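Local coordinates for protein lipase (Rhizopus niveus, PDB 1LGY) that hydrolyses the ester bonds of triacylglycerols and of the partial glycerides derived from them, with strong preference for the 1 and 3 positions, at residues 47-52 with 71-76; 54-59 with 121-126; 139-144 with 168-173. All coordinates share one frame; numbering follows the deposited sequence.

Interaction 1 (47-52 with 71-76); sequences VPDGKI and DKQKTI
Asp49 pushes its carboxylate against the backbone of Asp71 and Lys72, and the contact is densest there. Its CB points at 71-76, and with CG between the backbone N and the carbonyl carbon (chi1 82°) the two oxygens are divided between two tasks. OD2 accepts the backbone N-H of Lys72, Lys72 N to Asp49 OD2 being 3.2 Å in a fairly straight bond (159° at the hydrogen) that arrives on the syn side, 34° out of the carboxylate plane. OD1 lies against the aliphatic root of the same lysine, 3.3 Å from Lys72 CB, and is also bonded to the hydroxyl of Ser70. Deeper in, the buried Val47 sets CG2 3.5 Å from NE2 of Gln73, the two side chains crossing at about a right angle; that NE2 likewise reaches Ser70 OG, while Gln73 OE1 takes a bond from Lys19.

The solvent side is looser and held by charge. Lys72 bends at chi3 and chi4, folding its ammonium back towards Asp49, yet the direct salt bridge between Lys72 NZ and Asp49 OD2 is long at 4.0 Å. A water fills in, donating to Asp49 OD2 and accepting from Lys72 NZ. On another flank Lys51 NZ makes a salt bridge with Asp71 OD2 at 3.3 Å, approaching on the anti side, whereas Asp71 OD1 is engaged by Arg69 and Tyr137. Lys51 NZ also makes a long salt bridge to Asp49 OD2, 3.8 Å, and, lying near both acids, probably tempers the repulsion between the two carboxylates.

The arrangement is a surface salt-bridge network joining the type I turn Val47-Gly50, which leads into edge strand 51-58, to the hairpin connection between strands 63-70 and 75-81, where Lys74 and Thr75 form a G1 beta bulge opposite Ser70.

Interaction 2 (54-59 with 121-126); sequences TTFTSL and NDYFPV
Phe56 and Tyr123 lie side by side and point the same way, yet the closest touch is not ring on ring: Phe56 CE2 comes within 3.4 Å of Tyr123 CB, the root of the tyrosine. Phe56 CG sits between the backbone N and the carbonyl carbon (chi1 42°), which lays the ring along the helix backbone at Asp122 and Tyr123. The tyrosine leads away from the strand, and its hydroxyl is bonded to that of Tyr116. At the preceding helix residue, the Phe56 side chain crosses Asp122 obliquely, with CB to CB at 3.5 Å, and its ring plane lies 31° from the carboxylate plane. Here helix 110-133 packs on a face of the alpha/beta-hydrolase sheet at one of its outermost strands, 51-58, and the two short segments run nearly antiparallel, at 160°, with axes 8.6 Å apart. Further along, Thr54 CG2 does double duty, resting 4.0 Å from the backbone Asp122 O and 4.1 Å from Val126 CG2, the threonine and valine side chains crossing obliquely. Val126 also leans on Val67 of the neighbouring strand 63-70, and Phe56 on Val119, about one helical turn before Asp122.

Interaction 3 (139-144 with 168-173); sequences VIVTGH and KNLSIF
Leu170 reaches across to Val141 with one methyl, CD1, which lies 4.0 Å from Val141 CG2 and also touches Val139 CB. With CG anti to the backbone N (chi1 -177°), the branch swings over the neighbouring strand. This is the face bearing Val139, Val141, Leu170 and Ile172, and helix 146-161 packs there, with Ala151 and Ala154 against Val141. On the face bearing Ile140 and Thr142, Ile140 CG2 approaches Phe173 CD1 obliquely at 4.3 Å, and helix 11-26 adds Tyr20 and Ile23.

Between the two layers strands 138-144 and 170-175 run parallel, the two strands of a right-handed beta-alpha-beta crossover through helix 146-161. Four backbone bonds alternate across them. Val139 N bonds Asn169 O at 2.9 Å and Val141 N bonds Ser171 O at 3.1 Å; returning, Ser171 N meets Val139 O, and Phe173 N meets Val141 O at 2.9 Å.

Beyond these four bonds Thr142 adds a side-chain bond, and Gly143 goes on to pair with Val175. Thr142 OG1, anti to the backbone N (chi1 -158°), donates to Phe173 O at 2.8 Å from above the carbonyl plane. A hydroxyl and a carbonyl of two buried residues thus satisfy each other, one residue before Gly143 of the GxSxG nucleophile elbow that carries catalytic Ser145.

In the fold
All three interactions involve one mixed sheet of the alpha/beta-hydrolase fold. Interactions 1 and 2, with centres about 18 Å apart, both use edge strand 51-58; their segments alternate along the chain, and the second has its partner segment on helix 110-133. Interaction 3 follows both in sequence and lies nearer the middle, its centre about 8 Å from that of the chain. It meets interaction 1 through neighbouring strands 75-81 and 138-144, where Ile76 O and Ile140 N are 2.9 Å apart, probably hydrogen-bonded. Interactions 2 and 3 do not touch. A charged surface contact and a helix-on-edge contact thus lie on the outer part of the sheet, the third in its buried middle, on the strand that leads to catalytic Ser145.

Interaction 1 (47-52 with 71-76)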
ATOM      1  N   VAL A  47      -7.089 -14.040   6.697  1.00 16.54           N
ATOM      2  CA  VAL A  47      -8.428 -14.088   6.155  1.00 16.25           C
ATOM      3  C   VAL A  47      -8.787 -15.475   5.682  1.00 15.70           C
ATOM      4  O   VAL A  47      -9.001 -15.716   4.509  1.00 14.03           O
ATOM      5  CB  VAL A  47      -8.569 -12.894   5.066  1.00 18.43           C
ATOM      6  CG1 VAL A  47      -7.301 -12.744   4.313  1.00 20.30           C
ATOM      7  CG2 VAL A  47      -9.776 -13.081   4.165  1.00 10.52           C
ATOM      8  N   PRO A  48      -8.971 -16.427   6.661  1.00 19.51           N
ATOM      9  CA  PRO A  48      -9.301 -17.850   6.446  1.00 17.51           C
ATOM     10  C   PRO A  48     -10.423 -18.212   5.471  1.00 17.78           C
ATOM     11  O   PRO A  48     -10.377 -19.247   4.820  1.00 17.43           O
ATOM     12  CB  PRO A  48      -9.585 -18.374   7.824  1.00 15.07           C
ATOM     13  CG  PRO A  48     -10.159 -17.161   8.513  1.00 11.71           C
ATOM     14  CD  PRO A  48      -9.134 -16.157   8.098  1.00 16.73           C
ATOM     15  N   ASP A  49     -11.478 -17.417   5.327  1.00 21.00           N
ATOM     16  CA  ASP A  49     -12.530 -17.775   4.387  1.00 17.26           C
ATOM     17  C   ASP A  49     -12.411 -17.039   3.060  1.00 15.57           C
ATOM     18  O   ASP A  49     -13.391 -16.906   2.344  1.00 16.67           O
ATOM     19  CB  ASP A  49     -13.838 -17.489   5.053  1.00 20.16           C
ATOM     20  CG  ASP A  49     -14.275 -16.043   4.982  1.00 23.40           C
ATOM     21  OD1 ASP A  49     -13.570 -15.176   5.476  1.00 24.71           O
ATOM     22  OD2 ASP A  49     -15.327 -15.793   4.392  1.00 34.60           O
ATOM     23  N   GLY A  50     -11.231 -16.599   2.647  1.00 16.18           N
ATOM     24  CA  GLY A  50     -11.105 -15.807   1.456  1.00 12.01           C
ATOM     25  C   GLY A  50     -11.326 -16.589   0.192  1.00 15.87           C
ATOM     26  O   GLY A  50     -10.867 -17.717   0.016  1.00 18.51           O
ATOM     27  N   LYS A  51     -12.127 -15.969  -0.665  1.00 17.19           N
ATOM     28  CA  LYS A  51     -12.350 -16.463  -2.007  1.00 18.64           C
ATOM     29  C   LYS A  51     -11.566 -15.555  -2.946  1.00 16.44           C
ATOM     30  O   LYS A  51     -11.943 -14.382  -3.031  1.00 16.45           O
ATOM     31  CB  LYS A  51     -13.847 -16.404  -2.395  1.00 23.47           C
ATOM     32  CG  LYS A  51     -14.765 -17.443  -1.772  1.00 27.96           C
ATOM     33  CD  LYS A  51     -15.534 -16.885  -0.540  1.00 38.30           C
ATOM     34  CE  LYS A  51     -16.359 -17.996   0.184  1.00 42.77           C
ATOM     35  NZ  LYS A  51     -16.992 -17.602   1.443  1.00 42.24           N
ATOM     36  N   ILE A  52     -10.483 -16.016  -3.618  1.00 15.44           N
ATOM     37  CA  ILE A  52      -9.788 -15.190  -4.610  1.00 18.23           C
ATOM     38  C   ILE A  52     -10.716 -14.878  -5.791  1.00 15.09           C
ATOM     39  O   ILE A  52     -11.088 -15.764  -6.551  1.00 18.25           O
ATOM     40  CB  ILE A  52      -8.484 -15.887  -5.173  1.00 17.52           C
ATOM     41  CG1 ILE A  52      -7.401 -15.829  -4.133  1.00 16.10           C
ATOM     42  CG2 ILE A  52      -7.943 -15.165  -6.427  1.00 14.28           C
ATOM     43  CD1 ILE A  52      -5.999 -16.210  -4.673  1.00 17.27           C
ATOM     44  N   ASP A  71     -16.567 -13.145   3.013  1.00 21.56           N
ATOM     45  CA  ASP A  71     -17.923 -12.928   3.459  1.00 20.01           C
ATOM     46  C   ASP A  71     -18.054 -12.803   4.963  1.00 21.76           C
ATOM     47  O   ASP A  71     -18.899 -12.077   5.484  1.00 20.35           O
ATOM     48  CB  ASP A  71     -18.746 -14.052   2.934  1.00 21.84           C
ATOM     49  CG  ASP A  71     -18.876 -13.954   1.434  1.00 17.15           C
ATOM     50  OD1 ASP A  71     -19.042 -12.854   0.935  1.00 23.71           O
ATOM     51  OD2 ASP A  71     -18.816 -14.974   0.756  1.00 20.93           O
ATOM     52  N   LYS A  72     -17.111 -13.456   5.638  1.00 22.99           N
ATOM     53  CA  LYS A  72     -17.065 -13.397   7.073  1.00 27.44           C
ATOM     54  C   LYS A  72     -16.776 -11.987   7.571  1.00 25.17           C
ATOM     55  O   LYS A  72     -17.520 -11.438   8.370  1.00 24.07           O
ATOM     56  CB  LYS A  72     -16.004 -14.354   7.512  1.00 31.26           C
ATOM     57  CG  LYS A  72     -16.176 -14.626   8.988  1.00 38.74           C
ATOM     58  CD  LYS A  72     -15.438 -15.897   9.399  1.00 44.88           C
ATOM     59  CE  LYS A  72     -16.209 -17.213   9.162  1.00 46.67           C
ATOM     60  NZ  LYS A  72     -16.371 -17.577   7.762  1.00 49.44           N
ATOM     61  N   GLN A  73     -15.694 -11.380   7.083  1.00 24.20           N
ATOM     62  CA  GLN A  73     -15.293 -10.032   7.467  1.00 22.03           C
ATOM     63  C   GLN A  73     -15.934  -8.907   6.681  1.00 24.22           C
ATOM     64  O   GLN A  73     -15.637  -7.730   6.928  1.00 26.40           O
ATOM     65  CB  GLN A  73     -13.806  -9.881   7.333  1.00 16.25           C
ATOM     66  CG  GLN A  73     -13.126 -10.754   8.349  1.00 18.82           C
ATOM     67  CD  GLN A  73     -11.722 -11.064   7.901  1.00 18.55           C
ATOM     68  OE1 GLN A  73     -10.733 -10.512   8.371  1.00 22.05           O
ATOM     69  NE2 GLN A  73     -11.643 -11.975   6.954  1.00 21.45           N
ATOM     70  N   LYS A  74     -16.844  -9.242   5.761  1.00 24.89           N
ATOM     71  CA  LYS A  74     -17.470  -8.283   4.864  1.00 24.27           C
ATOM     72  C   LYS A  74     -16.473  -7.299   4.231  1.00 22.78           C
ATOM     73  O   LYS A  74     -16.610  -6.080   4.294  1.00 23.18           O
ATOM     74  CB  LYS A  74     -18.570  -7.559   5.650  1.00 26.76           C
ATOM     75  CG  LYS A  74     -19.655  -8.577   5.971  1.00 29.92           C
ATOM     76  CD  LYS A  74     -20.736  -7.948   6.808  1.00 38.66           C
ATOM     77  CE  LYS A  74     -21.717  -9.047   7.202  1.00 45.42           C
ATOM     78  NZ  LYS A  74     -22.704  -9.273   6.152  1.00 48.59           N
ATOM     79  N   THR A  75     -15.423  -7.845   3.627  1.00 18.45           N
ATOM     80  CA  THR A  75     -14.397  -7.031   3.023  1.00 15.69           C
ATOM     81  C   THR A  75     -13.999  -7.640   1.706  1.00 14.92           C
ATOM     82  O   THR A  75     -13.997  -8.848   1.519  1.00 14.31           O
ATOM     83  CB  THR A  75     -13.164  -6.953   3.920  1.00 14.27           C
ATOM     84  OG1 THR A  75     -13.578  -6.617   5.234  1.00 14.24           O
ATOM     85  CG2 THR A  75     -12.229  -5.860   3.467  1.00 12.58           C
ATOM     86  N   ILE A  76     -13.726  -6.717   0.804  1.00 13.86           N
ATOM     87  CA  ILE A  76     -13.204  -6.959  -0.512  1.00 16.52           C
ATOM     88  C   ILE A  76     -11.853  -6.300  -0.409  1.00 17.85           C
ATOM     89  O   ILE A  76     -11.766  -5.093  -0.191  1.00 19.06           O
ATOM     90  CB  ILE A  76     -13.978  -6.230  -1.585  1.00 14.72           C
ATOM     91  CG1 ILE A  76     -15.409  -6.631  -1.534  1.00 18.33           C
ATOM     92  CG2 ILE A  76     -13.400  -6.587  -2.953  1.00 21.42           C
ATOM     93  CD1 ILE A  76     -16.210  -5.502  -2.141  1.00 13.42           C
TER
HETATM   94  O   HOH W   1     -17.764 -17.123   5.429  1.00 34.50           O

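Interaction 2 (54-59 with 121-126)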
ATOM      1  N   THR A  54      -9.996 -12.663  -8.389  1.00 17.68           N
ATOM      2  CA  THR A  54      -9.155 -12.593  -9.565  1.00 14.58           C
ATOM      3  C   THR A  54      -7.696 -12.410  -9.185  1.00 14.45           C
ATOM      4  O   THR A  54      -7.402 -12.035  -8.059  1.00 15.96           O
ATOM      5  CB  THR A  54      -9.622 -11.420 -10.447  1.00 17.23           C
ATOM      6  OG1 THR A  54      -9.343 -11.904 -11.744  1.00 19.13           O
ATOM      7  CG2 THR A  54      -8.931 -10.051 -10.247  1.00 17.28           C
ATOM      8  N   THR A  55      -6.741 -12.656 -10.071  1.00 11.65           N
ATOM      9  CA  THR A  55      -5.367 -12.198  -9.880  1.00  9.18           C
ATOM     10  C   THR A  55      -5.021 -11.583 -11.215  1.00 13.29           C
ATOM     11  O   THR A  55      -5.618 -11.987 -12.210  1.00 17.61           O
ATOM     12  CB  THR A  55      -4.401 -13.331  -9.595  1.00 11.71           C
ATOM     13  OG1 THR A  55      -4.304 -14.082 -10.797  1.00 11.24           O
ATOM     14  CG2 THR A  55      -4.857 -14.234  -8.446  1.00  5.16           C
ATOM     15  N   PHE A  56      -4.127 -10.597 -11.315  1.00 13.30           N
ATOM     16  CA  PHE A  56      -3.692 -10.034 -12.584  1.00 10.92           C
ATOM     17  C   PHE A  56      -2.189  -9.834 -12.419  1.00 14.40           C
ATOM     18  O   PHE A  56      -1.677  -9.505 -11.336  1.00  9.93           O
ATOM     19  CB  PHE A  56      -4.342  -8.675 -12.908  1.00  8.81           C
ATOM     20  CG  PHE A  56      -4.437  -7.712 -11.738  1.00 15.46           C
ATOM     21  CD1 PHE A  56      -3.353  -6.897 -11.366  1.00 15.34           C
ATOM     22  CD2 PHE A  56      -5.595  -7.704 -10.960  1.00 11.32           C
ATOM     23  CE1 PHE A  56      -3.434  -6.099 -10.220  1.00 10.65           C
ATOM     24  CE2 PHE A  56      -5.656  -6.899  -9.811  1.00 12.41           C
ATOM     25  CZ  PHE A  56      -4.574  -6.096  -9.438  1.00  8.91           C
ATOM     26  N   THR A  57      -1.504 -10.053 -13.548  1.00 10.41           N
ATOM     27  CA  THR A  57      -0.062  -9.948 -13.581  1.00 13.63           C
ATOM     28  C   THR A  57       0.347  -9.064 -14.750  1.00 13.71           C
ATOM     29  O   THR A  57      -0.185  -9.204 -15.842  1.00 12.60           O
ATOM     30  CB  THR A  57       0.513 -11.322 -13.770  1.00 15.20           C
ATOM     31  OG1 THR A  57       0.132 -12.099 -12.640  1.00 19.52           O
ATOM     32  CG2 THR A  57       2.007 -11.268 -13.961  1.00 19.92           C
ATOM     33  N   SER A  58       1.331  -8.190 -14.598  1.00 14.29           N
ATOM     34  CA  SER A  58       1.787  -7.397 -15.724  1.00 14.56           C
ATOM     35  C   SER A  58       3.178  -7.882 -15.996  1.00 11.11           C
ATOM     36  O   SER A  58       4.058  -7.526 -15.245  1.00  8.98           O
ATOM     37  CB  SER A  58       1.809  -5.895 -15.390  1.00 15.63           C
ATOM     38  OG  SER A  58       2.423  -5.107 -16.408  1.00 18.65           O
ATOM     39  N   LEU A  59       3.411  -8.640 -17.071  1.00 14.15           N
ATOM     40  CA  LEU A  59       4.718  -9.176 -17.326  1.00 10.42           C
ATOM     41  C   LEU A  59       5.738  -8.123 -17.665  1.00 16.78           C
ATOM     42  O   LEU A  59       6.925  -8.290 -17.322  1.00 18.90           O
ATOM     43  CB  LEU A  59       4.615 -10.171 -18.426  1.00  8.42           C
ATOM     44  CG  LEU A  59       3.709 -11.353 -18.199  1.00  7.49           C
ATOM     45  CD1 LEU A  59       3.908 -12.291 -19.313  1.00  3.80           C
ATOM     46  CD2 LEU A  59       4.029 -12.069 -16.910  1.00  7.70           C
ATOM     47  N   ASN A 121      -7.419  -1.984 -15.848  1.00 12.97           N
ATOM     48  CA  ASN A 121      -8.542  -2.647 -16.482  1.00 11.15           C
ATOM     49  C   ASN A 121      -8.657  -4.099 -16.058  1.00 14.66           C
ATOM     50  O   ASN A 121      -9.621  -4.780 -16.378  1.00 14.52           O
ATOM     51  CB  ASN A 121      -8.415  -2.535 -18.012  1.00 22.00           C
ATOM     52  CG  ASN A 121      -8.478  -1.085 -18.540  1.00 27.25           C
ATOM     53  OD1 ASN A 121      -7.650  -0.648 -19.351  1.00 33.50           O
ATOM     54  ND2 ASN A 121      -9.427  -0.259 -18.097  1.00 28.41           N
ATOM     55  N   ASP A 122      -7.698  -4.593 -15.277  1.00 13.68           N
ATOM     56  CA  ASP A 122      -7.771  -5.918 -14.727  1.00 15.50           C
ATOM     57  C   ASP A 122      -8.356  -5.983 -13.315  1.00 18.28           C
ATOM     58  O   ASP A 122      -8.801  -7.062 -12.907  1.00 16.84           O
ATOM     59  CB  ASP A 122      -6.402  -6.504 -14.719  1.00 15.12           C
ATOM     60  CG  ASP A 122      -5.797  -6.702 -16.078  1.00 16.78           C
ATOM     61  OD1 ASP A 122      -6.530  -6.913 -17.036  1.00 15.94           O
ATOM     62  OD2 ASP A 122      -4.572  -6.646 -16.165  1.00 23.66           O
ATOM     63  N   TYR A 123      -8.375  -4.914 -12.513  1.00 17.66           N
ATOM     64  CA  TYR A 123      -9.034  -5.069 -11.244  1.00 19.48           C
ATOM     65  C   TYR A 123     -10.331  -4.264 -11.215  1.00 20.95           C
ATOM     66  O   TYR A 123     -11.339  -4.681 -10.646  1.00 23.50           O
ATOM     67  CB  TYR A 123      -8.113  -4.636 -10.101  1.00 12.19           C
ATOM     68  CG  TYR A 123      -7.988  -3.146  -9.828  1.00 20.08           C
ATOM     69  CD1 TYR A 123      -9.010  -2.494  -9.136  1.00 18.75           C
ATOM     70  CD2 TYR A 123      -6.866  -2.408 -10.268  1.00 21.70           C
ATOM     71  CE1 TYR A 123      -8.950  -1.130  -8.884  1.00 21.17           C
ATOM     72  CE2 TYR A 123      -6.802  -1.040 -10.004  1.00 17.02           C
ATOM     73  CZ  TYR A 123      -7.853  -0.416  -9.311  1.00 19.17           C
ATOM     74  OH  TYR A 123      -7.821   0.927  -8.988  1.00 18.09           O
ATOM     75  N   PHE A 124     -10.333  -3.077 -11.804  1.00 18.98           N
ATOM     76  CA  PHE A 124     -11.459  -2.198 -11.587  1.00 18.50           C
ATOM     77  C   PHE A 124     -12.844  -2.715 -11.950  1.00 16.79           C
ATOM     78  O   PHE A 124     -13.718  -2.528 -11.102  1.00 20.74           O
ATOM     79  CB  PHE A 124     -11.118  -0.865 -12.300  1.00 18.73           C
ATOM     80  CG  PHE A 124     -11.916   0.315 -11.765  1.00  8.72           C
ATOM     81  CD1 PHE A 124     -13.177   0.594 -12.278  1.00 12.68           C
ATOM     82  CD2 PHE A 124     -11.381   1.086 -10.761  1.00  8.37           C
ATOM     83  CE1 PHE A 124     -13.909   1.658 -11.769  1.00 11.29           C
ATOM     84  CE2 PHE A 124     -12.112   2.146 -10.257  1.00  9.53           C
ATOM     85  CZ  PHE A 124     -13.383   2.440 -10.754  1.00  8.62           C
ATOM     86  N   PRO A 125     -13.195  -3.374 -13.058  1.00 15.81           N
ATOM     87  CA  PRO A 125     -14.504  -3.979 -13.231  1.00 15.61           C
ATOM     88  C   PRO A 125     -14.715  -5.107 -12.245  1.00 14.73           C
ATOM     89  O   PRO A 125     -15.865  -5.367 -11.909  1.00 15.67           O
ATOM     90  CB  PRO A 125     -14.548  -4.472 -14.651  1.00 16.91           C
ATOM     91  CG  PRO A 125     -13.382  -3.801 -15.296  1.00 18.51           C
ATOM     92  CD  PRO A 125     -12.362  -3.723 -14.195  1.00 16.52           C
ATOM     93  N   VAL A 126     -13.670  -5.805 -11.773  1.00 13.27           N
ATOM     94  CA  VAL A 126     -13.934  -6.868 -10.795  1.00 11.63           C
ATOM     95  C   VAL A 126     -14.381  -6.334  -9.434  1.00 13.36           C
ATOM     96  O   VAL A 126     -15.256  -6.930  -8.807  1.00 12.64           O
ATOM     97  CB  VAL A 126     -12.705  -7.704 -10.610  1.00  7.49           C
ATOM     98  CG1 VAL A 126     -13.003  -8.801  -9.579  1.00  8.74           C
ATOM     99  CG2 VAL A 126     -12.342  -8.405 -11.918  1.00  4.19           C
TER

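Interaction 3 (139-144 with 168-173)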
ATOM      1  N   VAL A 139     -14.013  -1.971   1.102  1.00 10.46           N
ATOM      2  CA  VAL A 139     -12.869  -2.278   0.276  1.00 11.60           C
ATOM      3  C   VAL A 139     -11.601  -1.890   1.002  1.00 10.61           C
ATOM      4  O   VAL A 139     -11.394  -0.734   1.362  1.00  9.78           O
ATOM      5  CB  VAL A 139     -12.953  -1.516  -1.024  1.00 12.06           C
ATOM      6  CG1 VAL A 139     -11.934  -2.120  -1.987  1.00 15.05           C
ATOM      7  CG2 VAL A 139     -14.339  -1.592  -1.618  1.00 10.25           C
ATOM      8  N   ILE A 140     -10.741  -2.825   1.344  1.00  9.35           N
ATOM      9  CA  ILE A 140      -9.443  -2.421   1.895  1.00  6.89           C
ATOM     10  C   ILE A 140      -8.386  -2.539   0.830  1.00  4.33           C
ATOM     11  O   ILE A 140      -8.320  -3.603   0.268  1.00 11.25           O
ATOM     12  CB  ILE A 140      -9.112  -3.300   3.062  1.00  5.70           C
ATOM     13  CG1 ILE A 140     -10.202  -2.937   4.093  1.00 10.61           C
ATOM     14  CG2 ILE A 140      -7.682  -3.168   3.505  1.00  2.07           C
ATOM     15  CD1 ILE A 140     -10.147  -3.459   5.525  1.00  8.67           C
ATOM     16  N   VAL A 141      -7.545  -1.546   0.510  1.00  8.80           N
ATOM     17  CA  VAL A 141      -6.517  -1.669  -0.540  1.00  5.82           C
ATOM     18  C   VAL A 141      -5.190  -1.784   0.151  1.00  8.49           C
ATOM     19  O   VAL A 141      -4.952  -1.038   1.098  1.00 13.79           O
ATOM     20  CB  VAL A 141      -6.480  -0.444  -1.446  1.00  4.78           C
ATOM     21  CG1 VAL A 141      -5.571  -0.737  -2.617  1.00  3.37           C
ATOM     22  CG2 VAL A 141      -7.910  -0.093  -1.923  1.00  2.16           C
ATOM     23  N   THR A 142      -4.302  -2.665  -0.261  1.00  8.71           N
ATOM     24  CA  THR A 142      -3.062  -2.770   0.477  1.00 11.51           C
ATOM     25  C   THR A 142      -1.886  -3.279  -0.323  1.00 12.15           C
ATOM     26  O   THR A 142      -2.059  -3.869  -1.386  1.00 13.70           O
ATOM     27  CB  THR A 142      -3.332  -3.663   1.711  1.00 10.09           C
ATOM     28  OG1 THR A 142      -2.305  -3.307   2.615  1.00 18.13           O
ATOM     29  CG2 THR A 142      -3.265  -5.137   1.502  1.00 11.74           C
ATOM     30  N   GLY A 143      -0.682  -3.016   0.194  1.00 11.67           N
ATOM     31  CA  GLY A 143       0.518  -3.536  -0.425  1.00 10.46           C
ATOM     32  C   GLY A 143       1.786  -3.140   0.315  1.00  9.11           C
ATOM     33  O   GLY A 143       1.814  -2.274   1.174  1.00 15.20           O
ATOM     34  N   HIS A 144       2.847  -3.830   0.004  1.00  9.22           N
ATOM     35  CA  HIS A 144       4.190  -3.536   0.470  1.00 10.29           C
ATOM     36  C   HIS A 144       4.995  -3.016  -0.730  1.00 11.66           C
ATOM     37  O   HIS A 144       4.636  -3.232  -1.898  1.00  8.97           O
ATOM     38  CB  HIS A 144       4.786  -4.821   1.013  1.00 10.43           C
ATOM     39  CG  HIS A 144       6.242  -4.753   1.388  1.00 10.49           C
ATOM     40  ND1 HIS A 144       7.225  -5.288   0.707  1.00 10.27           N
ATOM     41  CD2 HIS A 144       6.766  -4.127   2.477  1.00 13.51           C
ATOM     42  CE1 HIS A 144       8.333  -5.027   1.333  1.00 12.56           C
ATOM     43  NE2 HIS A 144       8.045  -4.327   2.396  1.00 18.33           N
ATOM     44  N   LYS A 168     -16.327   5.899   4.078  1.00 12.96           N
ATOM     45  CA  LYS A 168     -17.094   4.942   4.898  1.00 15.27           C
ATOM     46  C   LYS A 168     -16.754   3.510   4.563  1.00 13.19           C
ATOM     47  O   LYS A 168     -16.788   2.597   5.379  1.00 19.17           O
ATOM     48  CB  LYS A 168     -18.636   5.099   4.715  1.00 11.93           C
ATOM     49  CG  LYS A 168     -19.263   6.391   5.273  1.00  8.53           C
ATOM     50  CD  LYS A 168     -20.655   6.653   4.676  1.00 11.36           C
ATOM     51  CE  LYS A 168     -21.733   5.687   5.105  1.00  7.31           C
ATOM     52  NZ  LYS A 168     -22.962   6.232   4.563  1.00  7.53           N
ATOM     53  N   ASN A 169     -16.385   3.281   3.336  1.00 15.00           N
ATOM     54  CA  ASN A 169     -16.085   1.941   2.974  1.00 14.45           C
ATOM     55  C   ASN A 169     -14.844   1.849   2.107  1.00 15.40           C
ATOM     56  O   ASN A 169     -14.652   0.833   1.445  1.00 15.72           O
ATOM     57  CB  ASN A 169     -17.340   1.454   2.317  1.00 15.04           C
ATOM     58  CG  ASN A 169     -17.668   2.166   1.039  1.00  9.95           C
ATOM     59  OD1 ASN A 169     -18.493   1.674   0.268  1.00 19.64           O
ATOM     60  ND2 ASN A 169     -17.061   3.285   0.722  1.00 11.72           N
ATOM     61  N   LEU A 170     -14.041   2.904   2.006  1.00 13.85           N
ATOM     62  CA  LEU A 170     -12.763   2.749   1.338  1.00 13.72           C
ATOM     63  C   LEU A 170     -11.714   3.115   2.366  1.00 15.30           C
ATOM     64  O   LEU A 170     -11.755   4.137   3.042  1.00 14.03           O
ATOM     65  CB  LEU A 170     -12.607   3.661   0.139  1.00 10.31           C
ATOM     66  CG  LEU A 170     -11.309   3.505  -0.662  1.00  6.77           C
ATOM     67  CD1 LEU A 170     -11.139   2.107  -1.223  1.00  9.05           C
ATOM     68  CD2 LEU A 170     -11.365   4.471  -1.802  1.00  8.88           C
ATOM     69  N   SER A 171     -10.797   2.164   2.516  1.00 14.03           N
ATOM     70  CA  SER A 171      -9.655   2.302   3.392  1.00 12.19           C
ATOM     71  C   SER A 171      -8.352   1.971   2.657  1.00 13.13           C
ATOM     72  O   SER A 171      -8.420   1.199   1.715  1.00 15.58           O
ATOM     73  CB  SER A 171      -9.874   1.375   4.526  1.00 10.18           C
ATOM     74  OG  SER A 171      -9.904   2.243   5.627  1.00  8.44           O
ATOM     75  N   ILE A 172      -7.153   2.456   2.991  1.00 13.38           N
ATOM     76  CA  ILE A 172      -5.919   2.168   2.253  1.00 10.66           C
ATOM     77  C   ILE A 172      -4.867   1.892   3.297  1.00 10.09           C
ATOM     78  O   ILE A 172      -4.760   2.706   4.203  1.00 10.42           O
ATOM     79  CB  ILE A 172      -5.320   3.350   1.424  1.00  8.47           C
ATOM     80  CG1 ILE A 172      -6.221   3.835   0.347  1.00  3.48           C
ATOM     81  CG2 ILE A 172      -4.092   2.834   0.668  1.00 11.83           C
ATOM     82  CD1 ILE A 172      -5.787   5.206  -0.156  1.00  4.74           C
ATOM     83  N   PHE A 173      -4.050   0.826   3.174  1.00  9.02           N
ATOM     84  CA  PHE A 173      -2.990   0.533   4.135  1.00  7.57           C
ATOM     85  C   PHE A 173      -1.692   0.212   3.448  1.00  8.70           C
ATOM     86  O   PHE A 173      -1.761  -0.608   2.543  1.00 10.75           O
ATOM     87  CB  PHE A 173      -3.340  -0.660   4.968  1.00  4.33           C
ATOM     88  CG  PHE A 173      -4.287  -0.342   6.101  1.00  2.12           C
ATOM     89  CD1 PHE A 173      -5.662  -0.247   5.871  1.00  9.42           C
ATOM     90  CD2 PHE A 173      -3.791  -0.217   7.391  1.00  3.88           C
ATOM     91  CE1 PHE A 173      -6.537  -0.033   6.947  1.00  9.73           C
ATOM     92  CE2 PHE A 173      -4.670  -0.001   8.451  1.00  6.95           C
ATOM     93  CZ  PHE A 173      -6.034   0.089   8.233  1.00  2.00           C
TER